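Local coordinates for protein fusolin (Unidentified entomopoxvirus, PDB 4OW5) that probably acts as a chitin-binding, copper-dependent lytic polysaccharide monooxygenase that enhances viral virulence, and crystallises in vivo into viral spindles, at residues Q11-V16 with S116-V121; F136-T141 with L211-Q216; F148-I153 with L170-T175; P179-R184 with N193-T198. All blocks are in the same frame, centred on the assembly; numbering follows the deposited sequence. Where two conformers were deposited one is given.

Interaction 1 of 4, residues Q11-V16 with S116-V121. With EDO (1,2-ethanediol), chain F; EDO (1,2-ethanediol), chain D.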
# COMPACT_ATOMS: atom_id res chain seq x y z
N GLN A 11 11.60 -8.01 16.38
CA GLN A 11 12.14 -7.77 17.71
C GLN A 11 13.59 -7.25 17.64
O GLN A 11 14.01 -6.54 18.54
CB GLN A 11 12.04 -9.00 18.61
CG GLN A 11 13.12 -10.07 18.48
CD GLN A 11 13.20 -10.74 17.14
OE1 GLN A 11 12.25 -10.79 16.38
NE2 GLN A 11 14.30 -11.37 16.88
N ARG A 12 14.34 -7.67 16.64
CA ARG A 12 15.70 -7.19 16.42
C ARG A 12 15.70 -5.69 16.07
O ARG A 12 16.50 -4.94 16.61
CB ARG A 12 16.40 -7.99 15.30
CG ARG A 12 17.82 -7.52 14.99
CD ARG A 12 18.72 -7.47 16.19
NE ARG A 12 20.04 -6.94 15.85
CZ ARG A 12 20.99 -6.65 16.72
NH1 ARG A 12 20.81 -6.85 18.02
NH2 ARG A 12 22.15 -6.14 16.30
N ARG A 13 14.79 -5.26 15.20
CA ARG A 13 14.66 -3.82 14.90
C ARG A 13 14.35 -3.02 16.17
O ARG A 13 14.94 -1.96 16.39
CB ARG A 13 13.59 -3.56 13.84
CG ARG A 13 13.41 -2.09 13.50
CD ARG A 13 12.31 -1.87 12.49
NE ARG A 13 12.78 -2.09 11.14
CZ ARG A 13 13.22 -1.16 10.30
NH1 ARG A 13 13.30 0.12 10.68
NH2 ARG A 13 13.61 -1.49 9.07
N CYS A 14 13.42 -3.51 16.99
CA CYS A 14 13.06 -2.81 18.23
C CYS A 14 14.27 -2.73 19.16
O CYS A 14 14.51 -1.68 19.72
CB CYS A 14 11.87 -3.46 18.91
SG CYS A 14 10.33 -3.32 17.96
N ASN A 15 15.01 -3.81 19.30
CA ASN A 15 16.20 -3.84 20.15
C ASN A 15 17.23 -2.81 19.68
O ASN A 15 17.62 -1.95 20.48
CB ASN A 15 16.84 -5.23 20.16
CG ASN A 15 18.04 -5.34 21.10
OD1 ASN A 15 17.90 -5.37 22.30
ND2 ASN A 15 19.22 -5.27 20.58
N VAL A 16 17.66 -2.89 18.41
CA VAL A 16 18.70 -2.02 17.93
C VAL A 16 18.30 -0.54 17.97
O VAL A 16 19.14 0.25 18.28
CB VAL A 16 19.28 -2.38 16.54
CG1 VAL A 16 19.78 -3.81 16.52
CG2 VAL A 16 18.32 -2.11 15.41
N SER A 116 0.91 -0.75 12.71
CA SER A 116 1.76 -0.25 11.63
C SER A 116 3.24 -0.60 11.82
O SER A 116 4.09 0.29 11.84
CB SER A 116 1.59 1.27 11.52
OG SER A 116 1.79 1.93 12.76
N TRP A 117 3.55 -1.91 11.92
CA TRP A 117 4.93 -2.36 12.12
C TRP A 117 5.80 -1.86 10.97
O TRP A 117 5.33 -1.89 9.85
CB TRP A 117 5.02 -3.89 12.22
CG TRP A 117 4.47 -4.42 13.51
CD1 TRP A 117 3.22 -4.93 13.73
CD2 TRP A 117 5.13 -4.40 14.77
NE1 TRP A 117 3.13 -5.35 15.04
CE2 TRP A 117 4.24 -4.95 15.72
CE3 TRP A 117 6.41 -4.00 15.19
CZ2 TRP A 117 4.59 -5.10 17.05
CZ3 TRP A 117 6.75 -4.15 16.52
CH2 TRP A 117 5.86 -4.71 17.42
N THR A 118 7.01 -1.36 11.26
CA THR A 118 7.87 -0.79 10.23
C THR A 118 8.46 -1.93 9.41
O THR A 118 9.16 -2.78 9.97
CB THR A 118 8.97 0.09 10.81
OG1 THR A 118 8.37 1.13 11.56
CG2 THR A 118 9.90 0.69 9.71
N PRO A 119 8.24 -1.94 8.08
CA PRO A 119 8.80 -3.01 7.27
C PRO A 119 10.09 -2.67 6.61
O PRO A 119 10.42 -1.51 6.42
CB PRO A 119 7.72 -3.18 6.21
CG PRO A 119 7.30 -1.73 5.92
CD PRO A 119 7.37 -1.05 7.27
N THR A 120 10.77 -3.70 6.16
CA THR A 120 11.86 -3.60 5.22
C THR A 120 11.19 -3.30 3.88
O THR A 120 10.30 -4.05 3.47
CB THR A 120 12.66 -4.91 5.15
OG1 THR A 120 13.39 -5.07 6.38
CG2 THR A 120 13.60 -4.95 3.91
N VAL A 121 11.61 -2.24 3.19
CA VAL A 121 11.02 -1.83 1.92
C VAL A 121 11.88 -2.28 0.77
O VAL A 121 12.97 -1.75 0.59
CB VAL A 121 10.83 -0.30 1.89
CG1 VAL A 121 10.30 0.16 0.54
CG2 VAL A 121 9.93 0.17 3.04
C1 EDO F . 22.36 -4.13 12.81
O1 EDO F . 23.13 -5.09 13.52
C2 EDO F . 20.85 -4.47 12.91
O2 EDO F . 20.66 -5.87 13.11
C1 EDO D . 21.19 -1.66 23.14
O1 EDO D . 20.73 -2.83 23.78
C2 EDO D . 20.02 -0.71 22.88
O2 EDO D . 19.97 -0.34 21.52
O HOH W 1 11.67 -3.76 9.42
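Arg13 reaches out from the helix and ends against Thr118, whose methyl CG2 sits over one face of the guanidinium, 3.6 Å above the plane and displaced toward its rim. The nearest approach there is Arg13 NH1 to Thr118 CG2, also 3.6 Å, and the two side chains cross at about a right angle. The arginine runs straight out to CD and bends at chi3 (-83°), which swings NE off that line. The protein atoms make no direct hydrogen bond between 11-16 and 116-121. A water does the bridging instead: it donates to Thr118 O at 2.8 Å and takes a weak bond from Arg13 NE at 2.6 Å. The polar ends are held by other partners, with Arg13 NH1 bonded to Tyr338 OH of the second subunit and Thr118 OG1 to Asp31. The same Arg13 side chain packs on Trp341 of that subunit, so the second subunit contributes to its surroundings.

In the monooxygenase fold, helices are inserted in the chain between early strands of the beta sandwich. Here one of them, helix 10-17, rests on the loop that runs into strand 120-123. Its second foothold is Cys14, which makes a sulfur-aromatic contact with Trp117: SG lies in the plane of the ring at its edge, 3.9 Å from CZ3 and 88° off the normal of the six-membered ring. That sulfur also forms the disulfide with Cys34, which ties helix 10-17 to helix 32-47. The indole is anchored at its other end by Trp117 NE1, bonded to Val113 O.

Interaction 2 of 4, residues F136-T141 with L211-Q216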
# COMPACT_ATOMS: atom_id res chain seq x y z
N PHE A 136 18.39 -14.09 2.30
CA PHE A 136 18.20 -14.11 3.73
C PHE A 136 19.53 -14.15 4.44
O PHE A 136 20.43 -14.88 4.01
CB PHE A 136 17.37 -15.33 4.18
CG PHE A 136 15.89 -15.18 4.04
CD1 PHE A 136 15.13 -14.69 5.08
CD2 PHE A 136 15.25 -15.53 2.86
CE1 PHE A 136 13.75 -14.57 4.96
CE2 PHE A 136 13.87 -15.39 2.73
CZ PHE A 136 13.13 -14.94 3.79
N GLU A 137 19.65 -13.40 5.53
CA GLU A 137 20.80 -13.46 6.43
C GLU A 137 20.27 -13.66 7.84
O GLU A 137 19.44 -12.87 8.32
CB GLU A 137 21.70 -12.20 6.33
CG GLU A 137 23.02 -12.40 7.07
CD GLU A 137 23.89 -11.16 7.22
OE1 GLU A 137 23.39 -10.16 7.79
OE2 GLU A 137 25.09 -11.22 6.86
N PHE A 138 20.63 -14.77 8.44
CA PHE A 138 20.29 -15.09 9.82
C PHE A 138 21.60 -15.04 10.63
O PHE A 138 22.59 -15.69 10.26
CB PHE A 138 19.57 -16.43 9.91
CG PHE A 138 18.96 -16.65 11.27
CD1 PHE A 138 19.71 -17.21 12.29
CD2 PHE A 138 17.65 -16.29 11.53
CE1 PHE A 138 19.17 -17.35 13.57
CE2 PHE A 138 17.09 -16.51 12.79
CZ PHE A 138 17.86 -17.02 13.81
N CYS A 139 21.59 -14.27 11.68
CA CYS A 139 22.72 -13.95 12.53
C CYS A 139 22.75 -14.85 13.77
O CYS A 139 21.98 -14.60 14.70
CB CYS A 139 22.65 -12.48 12.91
SG CYS A 139 24.05 -11.86 13.88
N PRO A 140 23.64 -15.87 13.83
CA PRO A 140 23.71 -16.69 15.04
C PRO A 140 24.63 -16.04 16.05
O PRO A 140 25.80 -15.82 15.75
CB PRO A 140 24.27 -18.01 14.53
CG PRO A 140 25.18 -17.60 13.38
CD PRO A 140 24.65 -16.30 12.83
N THR A 141 24.12 -15.69 17.22
CA THR A 141 24.98 -15.14 18.26
C THR A 141 25.72 -16.31 18.95
O THR A 141 26.77 -16.09 19.55
CB THR A 141 24.17 -14.28 19.22
OG1 THR A 141 23.20 -15.06 19.88
CG2 THR A 141 23.50 -13.11 18.51
N LEU A 211 7.22 -12.37 6.97
CA LEU A 211 8.03 -13.56 6.74
C LEU A 211 8.28 -14.15 8.12
O LEU A 211 8.56 -13.39 9.05
CB LEU A 211 9.34 -13.24 5.99
CG LEU A 211 9.14 -12.75 4.55
CD1 LEU A 211 10.39 -12.26 3.93
CD2 LEU A 211 8.54 -13.83 3.69
N TYR A 212 8.02 -15.44 8.29
CA TYR A 212 8.22 -16.14 9.55
C TYR A 212 9.35 -17.14 9.39
O TYR A 212 9.33 -17.94 8.46
CB TYR A 212 6.94 -16.83 9.97
CG TYR A 212 6.87 -17.24 11.42
CD1 TYR A 212 7.10 -16.32 12.44
CD2 TYR A 212 6.57 -18.55 11.79
CE1 TYR A 212 7.00 -16.68 13.78
CE2 TYR A 212 6.40 -18.90 13.12
CZ TYR A 212 6.65 -17.98 14.11
OH TYR A 212 6.43 -18.34 15.41
N VAL A 213 10.37 -17.04 10.22
CA VAL A 213 11.57 -17.89 10.15
C VAL A 213 11.69 -18.70 11.43
O VAL A 213 11.69 -18.14 12.54
CB VAL A 213 12.85 -17.07 9.93
CG1 VAL A 213 14.10 -17.96 9.91
CG2 VAL A 213 12.77 -16.27 8.63
N ARG A 214 11.85 -20.00 11.24
CA ARG A 214 12.07 -20.98 12.28
C ARG A 214 13.47 -21.56 12.12
O ARG A 214 13.78 -22.06 11.05
CB ARG A 214 11.05 -22.10 12.16
CG ARG A 214 11.22 -23.15 13.24
CD ARG A 214 10.30 -24.30 12.98
NE ARG A 214 10.45 -25.36 13.97
CZ ARG A 214 10.17 -26.65 13.77
NH1 ARG A 214 9.70 -27.06 12.59
NH2 ARG A 214 10.33 -27.53 14.74
N TRP A 215 14.30 -21.47 13.14
CA TRP A 215 15.65 -22.05 13.17
C TRP A 215 15.60 -23.14 14.22
O TRP A 215 15.46 -22.84 15.41
CB TRP A 215 16.74 -21.02 13.46
CG TRP A 215 18.12 -21.63 13.56
CD1 TRP A 215 18.62 -22.67 12.84
CD2 TRP A 215 19.18 -21.19 14.42
NE1 TRP A 215 19.92 -22.92 13.21
CE2 TRP A 215 20.29 -22.03 14.17
CE3 TRP A 215 19.30 -20.17 15.36
CZ2 TRP A 215 21.50 -21.90 14.87
CZ3 TRP A 215 20.51 -20.03 16.05
CH2 TRP A 215 21.58 -20.90 15.81
N GLN A 216 15.54 -24.38 13.78
CA GLN A 216 15.32 -25.51 14.66
C GLN A 216 16.59 -26.34 14.83
O GLN A 216 17.16 -26.80 13.86
CB GLN A 216 14.20 -26.39 14.09
CG GLN A 216 13.87 -27.66 14.91
CD GLN A 216 13.43 -27.36 16.31
OE1 GLN A 216 12.44 -26.64 16.54
NE2 GLN A 216 14.11 -27.93 17.30
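Phe138 and Trp215 bring their rings together obliquely, planes 61° apart and the phenyl and six-membered ring centres separated by 5.3 Å. Phe138 CD1 stands 4.2 Å above one face of the indole, displaced toward its rim. The tightest touch is Phe138 CE1 to Trp215 CE3, at 3.3 Å. Trp215 also stacks on Phe149, and its NE1 is bonded to Ser147 OG.

This is the core of the fibronectin type III-like beta sandwich of the family. Strand 131-140 belongs to one sheet and strand 209-217 to the other; the short segments come within 10.4 Å at the closest, at 45° to each other, and no hydrogen bond passes between them, so side chains alone fill the gap. Both aromatic residues have CG anti to the backbone N, and their side chains cross at about a right angle. On one side of this pair Pro140 lays its CB beside Trp215 CH2. On the other, Phe138 CD2 meets Val213 CG1, then Phe136 CE1 slides past Val213 CG2 and Phe136 CZ reaches Leu211 CD1 at 3.8 Å. The row is buried throughout. Its Trp215 end lies about 4 Å from the side chain of His144, which with His1 binds copper or zinc in another structure of this protein.

On the far side of strand 209-217, Arg214 NH2 donates to Gln216 OE1 at 2.9 Å, standing 43° above the plane of that amide carbonyl.

Interaction 3 of 4, residues F148-I153 with L170-T175. With EDO (1,2-ethanediol), chain B.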
# COMPACT_ATOMS: atom_id res chain seq x y z
N PHE A 148 18.25 -26.87 11.13
CA PHE A 148 17.58 -26.62 9.85
C PHE A 148 16.68 -25.39 9.99
O PHE A 148 16.36 -24.95 11.11
CB PHE A 148 16.76 -27.84 9.39
CG PHE A 148 15.52 -28.18 10.19
CD1 PHE A 148 15.59 -29.05 11.26
CD2 PHE A 148 14.28 -27.66 9.83
CE1 PHE A 148 14.43 -29.40 11.96
CE2 PHE A 148 13.15 -27.97 10.58
CZ PHE A 148 13.22 -28.90 11.59
N PHE A 149 16.26 -24.87 8.86
CA PHE A 149 15.38 -23.70 8.83
C PHE A 149 14.11 -23.99 8.11
O PHE A 149 14.07 -24.84 7.23
CB PHE A 149 16.06 -22.53 8.10
CG PHE A 149 17.13 -21.83 8.87
CD1 PHE A 149 18.41 -22.36 8.96
CD2 PHE A 149 16.88 -20.60 9.47
CE1 PHE A 149 19.40 -21.71 9.68
CE2 PHE A 149 17.87 -19.95 10.18
CZ PHE A 149 19.11 -20.52 10.32
N GLU A 150 13.08 -23.24 8.47
CA GLU A 150 11.83 -23.19 7.75
C GLU A 150 11.49 -21.75 7.60
O GLU A 150 11.68 -20.99 8.55
CB GLU A 150 10.70 -23.95 8.43
CG GLU A 150 10.98 -25.41 8.55
CD GLU A 150 9.85 -26.20 9.17
OE1 GLU A 150 9.22 -25.67 10.11
OE2 GLU A 150 9.63 -27.36 8.76
N ILE A 151 11.07 -21.33 6.41
CA ILE A 151 10.68 -19.94 6.15
C ILE A 151 9.28 -19.98 5.60
O ILE A 151 8.97 -20.81 4.73
CB ILE A 151 11.66 -19.20 5.22
CG1 ILE A 151 13.12 -19.33 5.72
CG2 ILE A 151 11.24 -17.73 5.02
CD1 ILE A 151 14.17 -18.66 4.79
N TYR A 152 8.43 -19.11 6.14
CA TYR A 152 7.04 -18.95 5.77
C TYR A 152 6.73 -17.54 5.36
O TYR A 152 7.37 -16.61 5.83
CB TYR A 152 6.12 -19.31 6.93
CG TYR A 152 6.29 -20.72 7.44
CD1 TYR A 152 5.42 -21.73 7.05
CD2 TYR A 152 7.28 -21.04 8.37
CE1 TYR A 152 5.55 -23.03 7.53
CE2 TYR A 152 7.42 -22.33 8.86
CZ TYR A 152 6.57 -23.33 8.41
OH TYR A 152 6.67 -24.61 8.87
N ILE A 153 5.70 -17.37 4.53
CA ILE A 153 5.18 -16.08 4.10
C ILE A 153 3.69 -16.05 4.41
O ILE A 153 2.98 -17.06 4.22
CB ILE A 153 5.46 -15.73 2.61
CG1 ILE A 153 5.00 -14.28 2.31
CG2 ILE A 153 4.76 -16.71 1.64
CD1 ILE A 153 5.44 -13.76 0.99
N LEU A 170 0.04 -18.81 7.27
CA LEU A 170 1.42 -18.99 6.82
C LEU A 170 1.56 -20.10 5.77
O LEU A 170 1.03 -21.18 5.93
CB LEU A 170 2.32 -19.33 8.04
CG LEU A 170 2.59 -18.17 8.99
CD1 LEU A 170 3.32 -18.66 10.21
CD2 LEU A 170 3.26 -17.01 8.28
N ILE A 171 2.34 -19.83 4.72
CA ILE A 171 2.67 -20.74 3.62
C ILE A 171 4.16 -21.02 3.67
O ILE A 171 4.95 -20.07 3.60
CB ILE A 171 2.31 -20.09 2.24
CG1 ILE A 171 0.79 -19.77 2.12
CG2 ILE A 171 2.76 -21.02 1.09
CD1 ILE A 171 0.51 -18.74 1.08
N ASN A 172 4.55 -22.30 3.73
CA ASN A 172 5.97 -22.66 3.73
C ASN A 172 6.58 -22.40 2.34
O ASN A 172 6.05 -22.87 1.33
CB ASN A 172 6.17 -24.11 4.13
CG ASN A 172 7.62 -24.43 4.29
OD1 ASN A 172 8.25 -24.95 3.38
ND2 ASN A 172 8.26 -23.89 5.32
N ILE A 173 7.67 -21.65 2.30
CA ILE A 173 8.39 -21.35 1.05
C ILE A 173 9.83 -21.86 1.09
O ILE A 173 10.50 -21.80 0.06
CB ILE A 173 8.34 -19.86 0.65
CG1 ILE A 173 9.03 -18.97 1.69
CG2 ILE A 173 6.89 -19.44 0.37
CD1 ILE A 173 9.10 -17.48 1.31
N PHE A 174 10.28 -22.41 2.22
CA PHE A 174 11.62 -22.98 2.35
C PHE A 174 11.68 -23.93 3.55
O PHE A 174 11.25 -23.58 4.65
CB PHE A 174 12.71 -21.89 2.50
CG PHE A 174 14.13 -22.44 2.58
CD1 PHE A 174 14.64 -22.88 3.80
CD2 PHE A 174 14.97 -22.41 1.48
CE1 PHE A 174 15.95 -23.34 3.89
CE2 PHE A 174 16.30 -22.85 1.58
CZ PHE A 174 16.77 -23.36 2.77
N THR A 175 12.29 -25.10 3.36
CA THR A 175 12.54 -26.06 4.42
C THR A 175 13.84 -26.76 4.14
O THR A 175 13.93 -27.40 3.10
CB THR A 175 11.42 -27.09 4.55
OG1 THR A 175 10.18 -26.44 4.72
CG2 THR A 175 11.67 -28.06 5.68
C1 EDO B . 8.86 -25.76 0.29
O1 EDO B . 7.48 -25.60 0.57
C2 EDO B . 9.45 -26.91 1.11
O2 EDO B . 8.49 -27.92 1.32
O HOH W 2 7.99 -27.59 6.15
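Tyr152 and Asn172 lean across one another where two antiparallel strands pair, with the phenol ring and the amide plane turned 74° apart. Asn172 ND2 hangs over one face of the ring, 3.5 Å above its plane and toward the rim. The strands are neighbours in one sheet of the beta sandwich, and a classic beta bulge interrupts them: Ile173 and Phe174 both face Ile151. Ile151 O therefore takes two backbone donors, Ile173 N at 2.9 Å in a nearly straight bond and Phe174 N at 3.3 Å in a bent one.

Beyond the bulge the ladder continues with a reciprocal pair of bonds between Ile153 and Ile171. Asn172 braces the distortion from within its own strand. Its CG stands anti to the backbone N (chi1 -173°); the amide beyond it donates through ND2 to Phe174 O at 3.1 Å, arriving on the opposite face of that carbonyl from Ile151 N.

The face bearing Ile151, Ile153 and Phe174 is apolar. Ile151 CB meets Phe174 CB, and Ile153 CG2 packs at 3.7 Å on Ile173 CG2, whose residue also rests on Val200 and Ile202 of the facing sheet. On the other face Glu150 and Thr175 lie side by side, pointing the same way; Glu150 OE1 is salt-bridged to Arg214 NH1. A water joins the two, donating to Glu150 OE2 at 3.1 Å and to Thr175 OG1 at 2.9 Å.

Interaction 4 of 4, residues P179-R184 with N193-T198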
# COMPACT_ATOMS: atom_id res chain seq x y z
N PRO A 179 23.97 -24.06 5.28
CA PRO A 179 25.30 -24.14 5.90
C PRO A 179 25.76 -22.76 6.39
O PRO A 179 25.37 -21.73 5.84
CB PRO A 179 26.19 -24.68 4.77
CG PRO A 179 25.58 -24.07 3.54
CD PRO A 179 24.07 -24.13 3.80
N LEU A 180 26.56 -22.76 7.45
CA LEU A 180 27.20 -21.55 7.95
C LEU A 180 28.24 -21.04 6.93
O LEU A 180 29.01 -21.84 6.38
CB LEU A 180 27.90 -21.87 9.27
CG LEU A 180 27.01 -21.97 10.44
CD1 LEU A 180 27.61 -22.88 11.50
CD2 LEU A 180 26.71 -20.61 10.98
N VAL A 181 28.28 -19.74 6.68
CA VAL A 181 29.23 -19.13 5.74
C VAL A 181 29.84 -17.93 6.38
O VAL A 181 29.23 -17.36 7.29
CB VAL A 181 28.61 -18.73 4.38
CG1 VAL A 181 28.45 -19.95 3.47
CG2 VAL A 181 27.29 -17.97 4.54
N GLN A 182 31.02 -17.50 5.90
CA GLN A 182 31.64 -16.31 6.42
C GLN A 182 30.78 -15.12 6.06
O GLN A 182 30.30 -15.03 4.93
CB GLN A 182 33.09 -16.08 5.89
CG GLN A 182 33.84 -14.99 6.66
CD GLN A 182 35.13 -14.58 5.97
OE1 GLN A 182 36.03 -15.39 5.78
NE2 GLN A 182 35.24 -13.33 5.56
N ARG A 183 30.61 -14.22 7.03
CA ARG A 183 29.84 -13.01 6.81
C ARG A 183 30.57 -12.13 5.79
O ARG A 183 31.81 -12.10 5.75
CB ARG A 183 29.64 -12.22 8.13
CG ARG A 183 30.85 -11.39 8.54
CD ARG A 183 30.75 -10.69 9.90
NE ARG A 183 30.18 -9.35 9.84
CZ ARG A 183 30.79 -8.26 9.36
NH1 ARG A 183 32.02 -8.34 8.86
NH2 ARG A 183 30.16 -7.09 9.36
N ARG A 184 29.82 -11.42 4.98
CA ARG A 184 30.44 -10.53 4.02
C ARG A 184 30.83 -9.22 4.70
O ARG A 184 30.25 -8.89 5.73
CB ARG A 184 29.50 -10.24 2.88
CG ARG A 184 29.19 -11.41 1.98
CD ARG A 184 28.74 -10.87 0.64
NE ARG A 184 28.16 -11.91 -0.21
CZ ARG A 184 26.92 -12.35 -0.12
NH1 ARG A 184 26.09 -11.86 0.81
NH2 ARG A 184 26.49 -13.30 -0.94
N ASN A 193 31.24 -13.90 13.18
CA ASN A 193 31.95 -13.91 11.89
C ASN A 193 31.28 -14.88 10.89
O ASN A 193 31.56 -14.81 9.69
CB ASN A 193 33.41 -14.34 12.08
CG ASN A 193 33.62 -15.85 12.10
OD1 ASN A 193 33.20 -16.55 13.03
ND2 ASN A 193 34.26 -16.40 11.08
N LEU A 194 30.40 -15.77 11.38
CA LEU A 194 29.64 -16.70 10.55
C LEU A 194 28.15 -16.30 10.57
O LEU A 194 27.64 -15.84 11.59
CB LEU A 194 29.78 -18.15 11.05
CG LEU A 194 31.18 -18.78 10.98
CD1 LEU A 194 31.17 -20.15 11.58
CD2 LEU A 194 31.67 -18.84 9.57
N VAL A 195 27.48 -16.45 9.44
CA VAL A 195 26.05 -16.20 9.28
C VAL A 195 25.45 -17.38 8.52
O VAL A 195 26.18 -18.16 7.90
CB VAL A 195 25.76 -14.87 8.54
CG1 VAL A 195 26.15 -13.66 9.39
CG2 VAL A 195 26.46 -14.81 7.18
N TYR A 196 24.13 -17.48 8.54
CA TYR A 196 23.38 -18.38 7.70
C TYR A 196 22.82 -17.52 6.58
O TYR A 196 22.16 -16.53 6.88
CB TYR A 196 22.25 -19.07 8.42
CG TYR A 196 22.69 -20.06 9.47
CD1 TYR A 196 23.00 -21.36 9.13
CD2 TYR A 196 22.63 -19.73 10.82
CE1 TYR A 196 23.36 -22.29 10.10
CE2 TYR A 196 23.01 -20.65 11.80
CZ TYR A 196 23.41 -21.92 11.43
OH TYR A 196 23.75 -22.81 12.41
N ARG A 197 23.12 -17.85 5.32
CA ARG A 197 22.59 -17.13 4.16
C ARG A 197 22.01 -18.05 3.14
O ARG A 197 22.63 -19.05 2.81
CB ARG A 197 23.64 -16.31 3.44
CG ARG A 197 24.15 -15.11 4.13
CD ARG A 197 24.89 -14.21 3.15
NE ARG A 197 25.98 -14.87 2.42
CZ ARG A 197 27.27 -14.84 2.74
NH1 ARG A 197 27.69 -14.18 3.81
NH2 ARG A 197 28.17 -15.46 1.98
N THR A 198 20.88 -17.67 2.55
CA THR A 198 20.24 -18.43 1.48
C THR A 198 19.36 -17.49 0.64
O THR A 198 18.81 -16.56 1.20
CB THR A 198 19.41 -19.61 2.07
OG1 THR A 198 19.10 -20.54 1.04
CG2 THR A 198 18.12 -19.16 2.76
O HOH W 3 24.51 -19.97 4.15
O HOH W 4 26.79 -11.59 4.98
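Arg197 extends its guanidinium to segment 179-184, where NH1 donates to Gln182 O at 3.0 Å. The same nitrogen donates to a water that also accepts from Arg184 N, so direct and water-mediated bonds hold one end of the group. Arg184 lies flat on it, the two guanidinium centres 3.8 Å apart and the planes 26° from parallel. The closeness of two like charges is probably eased by Glu135, which is salt-bridged to Arg184 NH1 and forms a long, weak ion pair with Arg197 NE. Arg184 NH2 bonds to Met359 O of the second subunit.

Part of the backbone pairs directly. Val181 and Val195 exchange two nearly linear bonds, each 2.9 Å between N of one residue and O of the other, and Arg183 N donates to Asn193 O. Toward Pro179 a water takes over, donating to Pro179 O and accepting from Arg197 N at 2.8 Å.

On the face of Leu180 and Tyr196 the contact is apolar: Leu180 CD2 sits over the tyrosine ring, 3.8 Å from its centroid and 17° off the normal, a CH-pi contact. Tyr196 OH is hydrogen-bonded to Glu145 OE2. The whole is a beta hairpin, with the short strand 180-182 forming an outermost strand of the four-stranded antiparallel sheet in the LPMO beta sandwich.

In the fold
Interaction 2 is the sandwich core, and its apolar, bond-free packing joins the two sheets that interactions 3 and 4 build from within by backbone pairing. Strand 147-154 of interaction 3 neighbours strand 209-217, while strand 194-203 of interaction 4 neighbours strand 131-140; Phe149 and Tyr196 meet in the space between. Both paired contacts are partly buried and recruit waters and charged side chains toward their outer faces. Interaction 1 is buried too, but stands apart, its centre about 15 Å from that of interaction 2. It fastens a helix to a loop through a water and a sulfur-aromatic contact, with the second subunit helping to enclose it.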